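Local coordinates for topoisomerase I-like protein (Leishmania donovani, PDB 2B9S) that forms the large subunit of a heterodimeric type IB topoisomerase that probably relaxes supercoiled DNA by transiently cutting and resealing one strand, at residues L272-F283 / F361-H372. Sequence-based numbering, arbitrary orientation.
Sequences LHVAQRAVAMYF and FDQLNPTQLNDH. With nucleotides of chain C.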
ATOM      1  N   LEU D 272     -29.234  17.987  -5.741  1.00 40.84           N
ATOM      2  CA  LEU D 272     -27.877  18.075  -6.302  1.00 39.94           C
ATOM      3  C   LEU D 272     -26.920  17.009  -5.731  1.00 38.71           C
ATOM      4  O   LEU D 272     -26.139  16.418  -6.475  1.00 37.91           O
ATOM      5  CB  LEU D 272     -27.305  19.490  -6.151  1.00 40.34           C
ATOM      6  CG  LEU D 272     -25.981  19.831  -6.844  1.00 40.20           C
ATOM      7  CD1 LEU D 272     -26.119  19.750  -8.372  1.00 38.80           C
ATOM      8  CD2 LEU D 272     -25.484  21.199  -6.375  1.00 38.42           C
ATOM      9  N   HIS D 273     -27.003  16.758  -4.426  1.00 37.79           N
ATOM     10  CA  HIS D 273     -26.258  15.669  -3.794  1.00 37.71           C
ATOM     11  C   HIS D 273     -26.555  14.305  -4.440  1.00 37.58           C
ATOM     12  O   HIS D 273     -25.633  13.544  -4.747  1.00 38.02           O
ATOM     13  CB  HIS D 273     -26.524  15.612  -2.277  1.00 37.71           C
ATOM     14  CG  HIS D 273     -26.003  14.367  -1.624  1.00 37.78           C
ATOM     15  ND1 HIS D 273     -24.661  14.069  -1.558  1.00 37.63           N
ATOM     16  CD2 HIS D 273     -26.645  13.328  -1.040  1.00 38.07           C
ATOM     17  CE1 HIS D 273     -24.495  12.904  -0.960  1.00 36.52           C
ATOM     18  NE2 HIS D 273     -25.685  12.433  -0.636  1.00 37.66           N
ATOM     19  N   VAL D 274     -27.839  14.012  -4.652  1.00 36.91           N
ATOM     20  CA  VAL D 274     -28.278  12.721  -5.205  1.00 35.23           C
ATOM     21  C   VAL D 274     -27.758  12.497  -6.635  1.00 34.57           C
ATOM     22  O   VAL D 274     -27.248  11.403  -6.951  1.00 33.44           O
ATOM     23  CB  VAL D 274     -29.837  12.529  -5.111  1.00 34.70           C
ATOM     24  CG1 VAL D 274     -30.271  11.209  -5.711  1.00 34.79           C
ATOM     25  CG2 VAL D 274     -30.302  12.566  -3.661  1.00 34.08           C
ATOM     26  N   ALA D 275     -27.870  13.531  -7.479  1.00 32.49           N
ATOM     27  CA  ALA D 275     -27.412  13.461  -8.874  1.00 31.95           C
ATOM     28  C   ALA D 275     -25.897  13.275  -8.973  1.00 30.81           C
ATOM     29  O   ALA D 275     -25.422  12.512  -9.816  1.00 30.35           O
ATOM     30  CB  ALA D 275     -27.855  14.694  -9.663  1.00 30.61           C
ATOM     31  N   GLN D 276     -25.162  13.986  -8.110  1.00 30.47           N
ATOM     32  CA  GLN D 276     -23.701  13.862  -7.984  1.00 30.07           C
ATOM     33  C   GLN D 276     -23.290  12.474  -7.482  1.00 29.61           C
ATOM     34  O   GLN D 276     -22.394  11.840  -8.061  1.00 26.33           O
ATOM     35  CB  GLN D 276     -23.130  14.950  -7.059  1.00 30.28           C
ATOM     36  CG  GLN D 276     -23.064  16.326  -7.703  1.00 30.19           C
ATOM     37  CD  GLN D 276     -22.337  17.362  -6.875  1.00 29.05           C
ATOM     38  OE1 GLN D 276     -21.861  17.090  -5.783  1.00 31.28           O
ATOM     39  NE2 GLN D 276     -22.251  18.561  -7.398  1.00 27.83           N
ATOM     40  N   ARG D 277     -23.957  12.026  -6.409  1.00 30.31           N
ATOM     41  CA  ARG D 277     -23.831  10.653  -5.880  1.00 30.55           C
ATOM     42  C   ARG D 277     -23.993   9.582  -6.971  1.00 31.43           C
ATOM     43  O   ARG D 277     -23.218   8.612  -7.009  1.00 32.33           O
ATOM     44  CB  ARG D 277     -24.827  10.415  -4.740  1.00 28.99           C
ATOM     45  CG  ARG D 277     -24.539   9.174  -3.886  1.00 29.67           C
ATOM     46  CD  ARG D 277     -25.501   9.091  -2.703  1.00 31.57           C
ATOM     47  NE  ARG D 277     -26.887   8.888  -3.153  1.00 33.58           N
ATOM     48  CZ  ARG D 277     -27.969   8.984  -2.383  1.00 33.61           C
ATOM     49  NH1 ARG D 277     -27.874   9.292  -1.087  1.00 33.17           N
ATOM     50  NH2 ARG D 277     -29.160   8.769  -2.922  1.00 34.02           N
ATOM     51  N   ALA D 278     -24.972   9.787  -7.862  1.00 31.49           N
ATOM     52  CA  ALA D 278     -25.246   8.899  -9.016  1.00 30.26           C
ATOM     53  C   ALA D 278     -24.120   8.818 -10.048  1.00 30.55           C
ATOM     54  O   ALA D 278     -23.779   7.732 -10.520  1.00 31.01           O
ATOM     55  CB  ALA D 278     -26.553   9.325  -9.701  1.00 29.15           C
ATOM     56  N   VAL D 279     -23.564   9.966 -10.427  1.00 29.58           N
ATOM     57  CA  VAL D 279     -22.452   9.999 -11.391  1.00 28.69           C
ATOM     58  C   VAL D 279     -21.178   9.392 -10.775  1.00 30.03           C
ATOM     59  O   VAL D 279     -20.398   8.714 -11.463  1.00 30.05           O
ATOM     60  CB  VAL D 279     -22.230  11.442 -11.939  1.00 27.63           C
ATOM     61  CG1 VAL D 279     -21.056  11.522 -12.895  1.00 24.35           C
ATOM     62  CG2 VAL D 279     -23.510  11.941 -12.637  1.00 28.87           C
ATOM     63  N   ALA D 280     -20.990   9.610  -9.471  1.00 30.17           N
ATOM     64  CA  ALA D 280     -19.824   9.074  -8.769  1.00 29.27           C
ATOM     65  C   ALA D 280     -19.912   7.564  -8.715  1.00 30.11           C
ATOM     66  O   ALA D 280     -18.930   6.865  -9.023  1.00 29.34           O
ATOM     67  CB  ALA D 280     -19.692   9.671  -7.375  1.00 28.03           C
ATOM     68  N   MET D 281     -21.085   7.041  -8.353  1.00 31.90           N
ATOM     69  CA  MET D 281     -21.227   5.589  -8.339  1.00 33.16           C
ATOM     70  C   MET D 281     -21.228   4.956  -9.740  1.00 31.56           C
ATOM     71  O   MET D 281     -20.762   3.840  -9.919  1.00 31.71           O
ATOM     72  CB  MET D 281     -22.326   5.093  -7.370  1.00 35.90           C
ATOM     73  CG  MET D 281     -23.716   5.563  -7.582  1.00 37.06           C
ATOM     74  SD  MET D 281     -24.695   5.341  -6.065  1.00 38.33           S
ATOM     75  CE  MET D 281     -25.348   3.686  -6.311  1.00 38.28           C
ATOM     76  N   TYR D 282     -21.668   5.711 -10.741  1.00 32.36           N
ATOM     77  CA  TYR D 282     -21.499   5.332 -12.136  1.00 31.41           C
ATOM     78  C   TYR D 282     -20.020   5.189 -12.542  1.00 33.20           C
ATOM     79  O   TYR D 282     -19.653   4.226 -13.237  1.00 31.86           O
ATOM     80  CB  TYR D 282     -22.193   6.360 -13.029  1.00 33.05           C
ATOM     81  CG  TYR D 282     -21.928   6.196 -14.510  1.00 33.40           C
ATOM     82  CD1 TYR D 282     -22.634   5.255 -15.271  1.00 32.67           C
ATOM     83  CD2 TYR D 282     -20.986   6.997 -15.159  1.00 33.25           C
ATOM     84  CE1 TYR D 282     -22.395   5.104 -16.635  1.00 33.11           C
ATOM     85  CE2 TYR D 282     -20.735   6.856 -16.518  1.00 34.29           C
ATOM     86  CZ  TYR D 282     -21.450   5.908 -17.259  1.00 34.47           C
ATOM     87  OH  TYR D 282     -21.212   5.769 -18.615  1.00 35.07           O
ATOM     88  N   PHE D 283     -19.188   6.167 -12.143  1.00 32.30           N
ATOM     89  CA  PHE D 283     -17.745   6.117 -12.385  1.00 30.82           C
ATOM     90  C   PHE D 283     -17.062   4.964 -11.663  1.00 29.43           C
ATOM     91  O   PHE D 283     -16.241   4.286 -12.252  1.00 28.93           O
ATOM     92  CB  PHE D 283     -17.040   7.423 -11.991  1.00 32.47           C
ATOM     93  CG  PHE D 283     -17.281   8.568 -12.936  1.00 33.12           C
ATOM     94  CD1 PHE D 283     -17.830   8.361 -14.201  1.00 34.96           C
ATOM     95  CD2 PHE D 283     -16.925   9.855 -12.568  1.00 33.54           C
ATOM     96  CE1 PHE D 283     -18.063   9.420 -15.069  1.00 34.06           C
ATOM     97  CE2 PHE D 283     -17.129  10.921 -13.429  1.00 34.28           C
ATOM     98  CZ  PHE D 283     -17.706  10.697 -14.692  1.00 34.01           C
ATOM     99  N   PHE D 361     -17.601  17.174  -7.716  1.00 31.25           N
ATOM    100  CA  PHE D 361     -18.597  16.676  -6.764  1.00 30.50           C
ATOM    101  C   PHE D 361     -18.513  17.398  -5.423  1.00 30.83           C
ATOM    102  O   PHE D 361     -18.317  16.778  -4.395  1.00 31.19           O
ATOM    103  CB  PHE D 361     -18.491  15.154  -6.588  1.00 30.54           C
ATOM    104  CG  PHE D 361     -18.527  14.386  -7.891  1.00 30.64           C
ATOM    105  CD1 PHE D 361     -19.649  14.452  -8.728  1.00 29.99           C
ATOM    106  CD2 PHE D 361     -17.425  13.610  -8.289  1.00 29.88           C
ATOM    107  CE1 PHE D 361     -19.671  13.755  -9.934  1.00 29.44           C
ATOM    108  CE2 PHE D 361     -17.438  12.913  -9.474  1.00 29.87           C
ATOM    109  CZ  PHE D 361     -18.570  12.976 -10.306  1.00 30.77           C
ATOM    110  N   ASP D 362     -18.710  18.714  -5.447  1.00 32.00           N
ATOM    111  CA  ASP D 362     -18.615  19.549  -4.246  1.00 32.87           C
ATOM    112  C   ASP D 362     -19.661  19.244  -3.151  1.00 32.93           C
ATOM    113  O   ASP D 362     -19.476  19.592  -1.985  1.00 31.55           O
ATOM    114  CB  ASP D 362     -18.622  21.045  -4.627  1.00 32.96           C
ATOM    115  CG  ASP D 362     -20.006  21.566  -5.037  1.00 33.38           C
ATOM    116  OD1 ASP D 362     -20.562  21.144  -6.091  1.00 30.94           O
ATOM    117  OD2 ASP D 362     -20.515  22.439  -4.294  1.00 33.63           O
ATOM    118  N   GLN D 363     -20.743  18.578  -3.548  1.00 33.10           N
ATOM    119  CA  GLN D 363     -21.833  18.208  -2.649  1.00 32.59           C
ATOM    120  C   GLN D 363     -21.841  16.699  -2.316  1.00 32.02           C
ATOM    121  O   GLN D 363     -22.847  16.177  -1.832  1.00 32.58           O
ATOM    122  CB  GLN D 363     -23.176  18.651  -3.264  1.00 31.80           C
ATOM    123  CG  GLN D 363     -23.312  20.183  -3.454  1.00 32.61           C
ATOM    124  CD  GLN D 363     -23.174  20.950  -2.148  1.00 32.98           C
ATOM    125  OE1 GLN D 363     -23.832  20.620  -1.165  1.00 34.24           O
ATOM    126  NE2 GLN D 363     -22.322  21.980  -2.133  1.00 32.20           N
ATOM    127  N   LEU D 364     -20.725  16.016  -2.576  1.00 29.71           N
ATOM    128  CA  LEU D 364     -20.575  14.573  -2.296  1.00 31.27           C
ATOM    129  C   LEU D 364     -19.231  14.212  -1.616  1.00 31.33           C
ATOM    130  O   LEU D 364     -18.159  14.515  -2.151  1.00 33.41           O
ATOM    131  CB  LEU D 364     -20.691  13.762  -3.606  1.00 30.43           C
ATOM    132  CG  LEU D 364     -20.425  12.244  -3.521  1.00 30.87           C
ATOM    133  CD1 LEU D 364     -21.574  11.482  -2.816  1.00 29.30           C
ATOM    134  CD2 LEU D 364     -20.152  11.662  -4.882  1.00 30.95           C
ATOM    135  N   ASN D 365     -19.282  13.546  -0.469  1.00 30.05           N
ATOM    136  CA  ASN D 365     -18.059  12.975   0.123  1.00 31.28           C
ATOM    137  C   ASN D 365     -18.112  11.437   0.221  1.00 27.70           C
ATOM    138  O   ASN D 365     -19.177  10.861   0.053  1.00 27.58           O
ATOM    139  CB  ASN D 365     -17.694  13.653   1.470  1.00 32.56           C
ATOM    140  CG  ASN D 365     -18.675  13.339   2.572  1.00 34.96           C
ATOM    141  OD1 ASN D 365     -19.078  12.180   2.763  1.00 36.15           O
ATOM    142  ND2 ASN D 365     -19.067  14.369   3.321  1.00 33.91           N
ATOM    143  N   PRO D 366     -16.954  10.767   0.429  1.00 27.12           N
ATOM    144  CA  PRO D 366     -16.944   9.291   0.486  1.00 25.55           C
ATOM    145  C   PRO D 366     -17.867   8.673   1.545  1.00 26.10           C
ATOM    146  O   PRO D 366     -18.460   7.631   1.300  1.00 25.55           O
ATOM    147  CB  PRO D 366     -15.467   8.973   0.756  1.00 25.19           C
ATOM    148  CG  PRO D 366     -14.729  10.145   0.120  1.00 24.12           C
ATOM    149  CD  PRO D 366     -15.579  11.306   0.551  1.00 26.00           C
ATOM    150  N   THR D 367     -17.994   9.327   2.696  1.00 27.10           N
ATOM    151  CA  THR D 367     -18.903   8.903   3.773  1.00 30.96           C
ATOM    152  C   THR D 367     -20.366   8.768   3.318  1.00 30.39           C
ATOM    153  O   THR D 367     -21.032   7.791   3.637  1.00 29.39           O
ATOM    154  CB  THR D 367     -18.792   9.873   4.969  1.00 31.24           C
ATOM    155  OG1 THR D 367     -17.637   9.528   5.730  1.00 35.55           O
ATOM    156  CG2 THR D 367     -19.993   9.792   5.874  1.00 34.97           C
ATOM    157  N   GLN D 368     -20.852   9.767   2.587  1.00 31.93           N
ATOM    158  CA  GLN D 368     -22.225   9.775   2.083  1.00 31.90           C
ATOM    159  C   GLN D 368     -22.415   8.682   1.056  1.00 32.44           C
ATOM    160  O   GLN D 368     -23.419   7.981   1.081  1.00 33.47           O
ATOM    161  CB  GLN D 368     -22.555  11.121   1.459  1.00 31.39           C
ATOM    162  CG  GLN D 368     -22.377  12.295   2.410  1.00 30.49           C
ATOM    163  CD  GLN D 368     -22.620  13.608   1.715  1.00 31.10           C
ATOM    164  OE1 GLN D 368     -21.920  13.969   0.773  1.00 30.75           O
ATOM    165  NE2 GLN D 368     -23.622  14.328   2.172  1.00 30.25           N
ATOM    166  N   LEU D 369     -21.431   8.532   0.168  1.00 33.23           N
ATOM    167  CA  LEU D 369     -21.454   7.484  -0.839  1.00 32.58           C
ATOM    168  C   LEU D 369     -21.452   6.069  -0.233  1.00 32.83           C
ATOM    169  O   LEU D 369     -22.245   5.220  -0.645  1.00 34.31           O
ATOM    170  CB  LEU D 369     -20.310   7.676  -1.836  1.00 32.95           C
ATOM    171  CG  LEU D 369     -20.416   6.841  -3.115  1.00 33.02           C
ATOM    172  CD1 LEU D 369     -20.247   7.720  -4.335  1.00 33.82           C
ATOM    173  CD2 LEU D 369     -19.399   5.751  -3.105  1.00 32.85           C
ATOM    174  N   ASN D 370     -20.587   5.823   0.747  1.00 30.85           N
ATOM    175  CA  ASN D 370     -20.519   4.508   1.355  1.00 30.63           C
ATOM    176  C   ASN D 370     -21.710   4.186   2.249  1.00 32.12           C
ATOM    177  O   ASN D 370     -22.069   3.017   2.384  1.00 33.21           O
ATOM    178  CB  ASN D 370     -19.197   4.290   2.101  1.00 27.90           C
ATOM    179  CG  ASN D 370     -18.031   4.032   1.166  1.00 25.23           C
ATOM    180  OD1 ASN D 370     -18.174   3.343   0.158  1.00 26.42           O
ATOM    181  ND2 ASN D 370     -16.866   4.560   1.510  1.00 21.42           N
ATOM    182  N   ASP D 371     -22.310   5.209   2.862  1.00 32.74           N
ATOM    183  CA  ASP D 371     -23.546   5.026   3.627  1.00 32.86           C
ATOM    184  C   ASP D 371     -24.719   4.648   2.717  1.00 33.30           C
ATOM    185  O   ASP D 371     -25.458   3.702   3.014  1.00 32.84           O
ATOM    186  CB  ASP D 371     -23.860   6.253   4.491  1.00 34.28           C
ATOM    187  CG  ASP D 371     -22.956   6.346   5.726  1.00 36.04           C
ATOM    188  OD1 ASP D 371     -22.223   5.378   5.998  1.00 37.26           O
ATOM    189  OD2 ASP D 371     -22.970   7.373   6.435  1.00 36.63           O
ATOM    190  N   HIS D 372     -24.857   5.345   1.593  1.00 32.94           N
ATOM    191  CA  HIS D 372     -25.878   4.984   0.617  1.00 35.10           C
ATOM    192  C   HIS D 372     -25.756   3.527   0.142  1.00 35.89           C
ATOM    193  O   HIS D 372     -26.760   2.829   0.028  1.00 37.97           O
ATOM    194  CB  HIS D 372     -25.875   5.940  -0.577  1.00 34.14           C
ATOM    195  CG  HIS D 372     -26.975   5.680  -1.559  1.00 34.24           C
ATOM    196  ND1 HIS D 372     -28.309   5.703  -1.209  1.00 35.04           N
ATOM    197  CD2 HIS D 372     -26.940   5.405  -2.887  1.00 34.35           C
ATOM    198  CE1 HIS D 372     -29.048   5.451  -2.278  1.00 33.71           C
ATOM    199  NE2 HIS D 372     -28.240   5.263  -3.308  1.00 33.29           N
TER
ATOM    200  P    DC C  17     -13.824   2.445   0.661  1.00 20.09           P
ATOM    201  OP1  DC C  17     -14.422   1.233   0.047  1.00 25.08           O
ATOM    202  OP2  DC C  17     -14.319   3.758   0.261  1.00 21.69           O
ATOM    203  O5'  DC C  17     -14.036   2.283   2.215  1.00 21.45           O
ATOM    204  C5'  DC C  17     -13.739   1.091   2.921  1.00 22.53           C
ATOM    205  C4'  DC C  17     -13.890   1.447   4.381  1.00 22.93           C
ATOM    206  O4'  DC C  17     -12.751   2.243   4.795  1.00 23.26           O
ATOM    207  C3'  DC C  17     -15.118   2.296   4.720  1.00 24.34           C
ATOM    208  O3'  DC C  17     -15.721   1.705   5.846  1.00 28.88           O
ATOM    209  C2'  DC C  17     -14.542   3.636   5.149  1.00 22.96           C
ATOM    210  C1'  DC C  17     -13.216   3.185   5.761  1.00 20.87           C
ATOM    211  N1   DC C  17     -12.204   4.276   5.957  1.00 19.53           N
ATOM    212  C2   DC C  17     -11.340   4.206   7.049  1.00 21.20           C
ATOM    213  O2   DC C  17     -11.441   3.233   7.838  1.00 22.60           O
ATOM    214  N3   DC C  17     -10.419   5.199   7.225  1.00 18.37           N
ATOM    215  C4   DC C  17     -10.356   6.227   6.366  1.00 17.82           C
ATOM    216  N4   DC C  17      -9.447   7.169   6.625  1.00 18.33           N
ATOM    217  C5   DC C  17     -11.227   6.339   5.243  1.00 17.91           C
ATOM    218  C6   DC C  17     -12.120   5.345   5.071  1.00 20.54           C
TER
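R277 lies flat on H372 where helix 272-283 and helix 366-372 pack at 78° in the catalytic core of this type IB topoisomerase. The guanidinium and imidazole planes are 2° apart, a face-to-face stack. Their centres are 3.5 Å from one another. R277 reaches the ring through a bend at chi3, which turns its end toward the second helix. M281 SD meets the same ring in its plane, at the edge, 3.9 Å from H372 CD2.

At the other end of the contact, two polar side chains of helix 272-283 grip the type I turn F361-L364 by its backbone. H273 ND1 donates to Q363 O at 2.8 Å. Q368 NE2 sits over one face of the H273 ring, its amide tilted against the imidazole, while Q368 OE1 comes 3.3 Å from H273 CE1. Q276, extended beyond CG, puts OE1 2.9 Å from Q363 N, which meets it in the carbonyl plane on a lone pair; Q276 NE2 donates a weak hydrogen bond to D362 OD1.

Beside these polar bonds, A280 CB is pressed by L364 CD2 at 3.2 Å, a tight carbon contact, touches L369 CD1, and lies more loosely over one face of F361. Farther from R277, the F361 ring takes V279 CG1 and F283 CE2 at its edge. Helix 341-351 packs on Q276 and V279 as well.

N365 and Q368 close a capping box at the start of helix 366-372: Q368 N donates to N365 OD1, and N365 N to Q368 OE1. One turn on, the helix reaches the bound DNA, where N370 ND2 donates to OP2 of DC17 of chain C at 2.9 Å. The N-H...O angle of that bond is 163°.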